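MarR Like Protein, TVG0766549 (Thermoplasma volcanium, PDB 3LFK) is of unknown function but, as a structural homolog of MarR-like transcriptional regulators with a winged helix-turn-helix motif, probably binds DNA, although it has been reported as a mechanosensitive channel. Local coordinates at residues 108-111 against 112-116. Numbering follows the deposited sequence.
Sequences EELR and LKEMK
L110 crosses E114 and R111 crosses M115 at a slant on the surface of one continuous helix, each pair four residues, or about one turn, apart. Backbone hydrogen bonds set this spacing: L112 N donates to E108 O at 2.9 Å, K113 N to E109 O, E114 N to L110 O, and M115 N to R111 O. The last bends most, with an N-H...O angle of 144°.

Two side-chain contacts lie over this frame. L110 CD1 comes 3.6 Å from OE1 of E114. There the leucine methyl meets a carboxylate oxygen, a van der Waals touch rather than a polar bond. The aliphatic part of E114 packs too, its CG lying 3.3 Å from L110 O; with CG beside its own backbone N (chi1 -72°), the extended chain leans back and brings the carboxylate next to the L110 methyl. In the second pair the long arm of R111 runs extended from CG to NE, and M115 bends back at its last torsion (chi3 -70°), laying CE over one face of the guanidinium. M115 CE sits 3.8 Å above that plane, nearer its margin than its centre, and 3.9 Å from R111 NH2. A flexible thioether suits this place because its polarisable methyl can lie on the flat cation while the N-H groups point outward in the guanidinium plane.

Of the charged groups, K113 turns its amine onward to hydrogen-bond Q117 OE1. Charged and long flexible residues suit such a solvent-facing surface, where the apolar ends of L110 and M115 gain partial cover from E114 and R111. The whole is regular i to i+4 alpha-helical packing near the C-terminal end of helix 94-116, which projects well away from the centre of this winged helix-turn-helix protein.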
loop_
_atom_site.group_PDB
_atom_site.type_symbol
_atom_site.label_atom_id
_atom_site.label_comp_id
_atom_site.label_asym_id
_atom_site.label_seq_id
_atom_site.Cartn_x
_atom_site.Cartn_y
_atom_site.Cartn_z
ATOM N N GLU A 108 4.322 -8.346 -10.921
ATOM C CA GLU A 108 5.470 -9.174 -11.309
ATOM C C GLU A 108 5.042 -10.306 -12.246
ATOM O O GLU A 108 5.784 -10.662 -13.167
ATOM C CB GLU A 108 6.130 -9.719 -10.055
ATOM C CG GLU A 108 7.331 -10.652 -10.270
ATOM C CD GLU A 108 8.423 -10.062 -11.144
ATOM O OE1 GLU A 108 8.709 -8.851 -11.021
ATOM O OE2 GLU A 108 9.012 -10.832 -11.949
ATOM N N GLU A 109 3.871 -10.894 -12.006
ATOM C CA GLU A 109 3.391 -11.960 -12.900
ATOM C C GLU A 109 3.229 -11.392 -14.303
ATOM O O GLU A 109 3.532 -12.060 -15.302
ATOM C CB GLU A 109 2.052 -12.533 -12.397
ATOM C CG GLU A 109 2.205 -13.232 -11.069
ATOM C CD GLU A 109 0.910 -13.761 -10.503
ATOM O OE1 GLU A 109 -0.117 -13.058 -10.617
ATOM O OE2 GLU A 109 0.921 -14.872 -9.926
ATOM N N LEU A 110 2.760 -10.156 -14.401
ATOM C CA LEU A 110 2.602 -9.546 -15.703
ATOM C C LEU A 110 3.962 -9.263 -16.343
ATOM O O LEU A 110 4.128 -9.406 -17.550
ATOM C CB LEU A 110 1.796 -8.243 -15.592
ATOM C CG LEU A 110 1.708 -7.382 -16.855
ATOM C CD1 LEU A 110 1.150 -8.202 -18.020
ATOM C CD2 LEU A 110 0.817 -6.175 -16.577
ATOM N N ARG A 111 4.928 -8.842 -15.536
ATOM C CA ARG A 111 6.270 -8.553 -16.042
ATOM C C ARG A 111 6.918 -9.831 -16.569
ATOM O O ARG A 111 7.593 -9.808 -17.609
ATOM C CB ARG A 111 7.127 -7.955 -14.921
ATOM C CG ARG A 111 8.600 -7.756 -15.262
ATOM C CD ARG A 111 9.342 -7.229 -14.036
ATOM N NE ARG A 111 10.791 -7.372 -14.147
ATOM C CZ ARG A 111 11.546 -6.730 -15.034
ATOM N NH1 ARG A 111 10.992 -5.890 -15.900
ATOM N NH2 ARG A 111 12.858 -6.933 -15.056
ATOM N N LEU A 112 6.720 -10.934 -15.851
ATOM C CA LEU A 112 7.297 -12.214 -16.272
ATOM C C LEU A 112 6.652 -12.684 -17.569
ATOM O O LEU A 112 7.332 -13.163 -18.484
ATOM C CB LEU A 112 7.114 -13.268 -15.185
ATOM C CG LEU A 112 7.525 -14.706 -15.529
ATOM C CD1 LEU A 112 9.023 -14.745 -15.802
ATOM C CD2 LEU A 112 7.161 -15.632 -14.374
ATOM N N LYS A 113 5.336 -12.546 -17.651
ATOM C CA LYS A 113 4.612 -12.945 -18.857
ATOM C C LYS A 113 5.123 -12.190 -20.073
ATOM O O LYS A 113 5.357 -12.781 -21.127
ATOM C CB LYS A 113 3.123 -12.671 -18.664
ATOM C CG LYS A 113 2.243 -13.023 -19.855
ATOM C CD LYS A 113 0.783 -12.821 -19.472
ATOM C CE LYS A 113 -0.171 -13.314 -20.552
ATOM N NZ LYS A 113 -0.136 -12.457 -21.768
ATOM N N GLU A 114 5.309 -10.883 -19.921
ATOM C CA GLU A 114 5.783 -10.033 -20.999
ATOM C C GLU A 114 7.228 -10.320 -21.372
ATOM O O GLU A 114 7.614 -10.197 -22.538
ATOM C CB GLU A 114 5.619 -8.566 -20.602
ATOM C CG GLU A 114 4.172 -8.120 -20.608
ATOM C CD GLU A 114 4.001 -6.669 -20.206
ATOM O OE1 GLU A 114 2.895 -6.127 -20.421
ATOM O OE2 GLU A 114 4.963 -6.077 -19.669
ATOM N N MET A 115 8.027 -10.691 -20.378
ATOM C CA MET A 115 9.426 -11.018 -20.611
ATOM C C MET A 115 9.495 -12.300 -21.448
ATOM O O MET A 115 10.289 -12.396 -22.385
ATOM C CB MET A 115 10.147 -11.238 -19.281
ATOM C CG MET A 115 11.625 -11.493 -19.433
ATOM S SD MET A 115 12.406 -11.780 -17.846
ATOM C CE MET A 115 12.317 -10.136 -17.159
ATOM N N LYS A 116 8.641 -13.260 -21.120
ATOM C CA LYS A 116 8.620 -14.547 -21.836
ATOM C C LYS A 116 8.208 -14.451 -23.298
ATOM O O LYS A 116 8.541 -15.330 -24.099
ATOM C CB LYS A 116 7.707 -15.546 -21.116
ATOM C CG LYS A 116 8.311 -16.125 -19.853
ATOM C CD LYS A 116 7.295 -16.969 -19.100
ATOM C CE LYS A 116 7.905 -17.606 -17.865
ATOM N NZ LYS A 116 6.888 -18.338 -17.070
#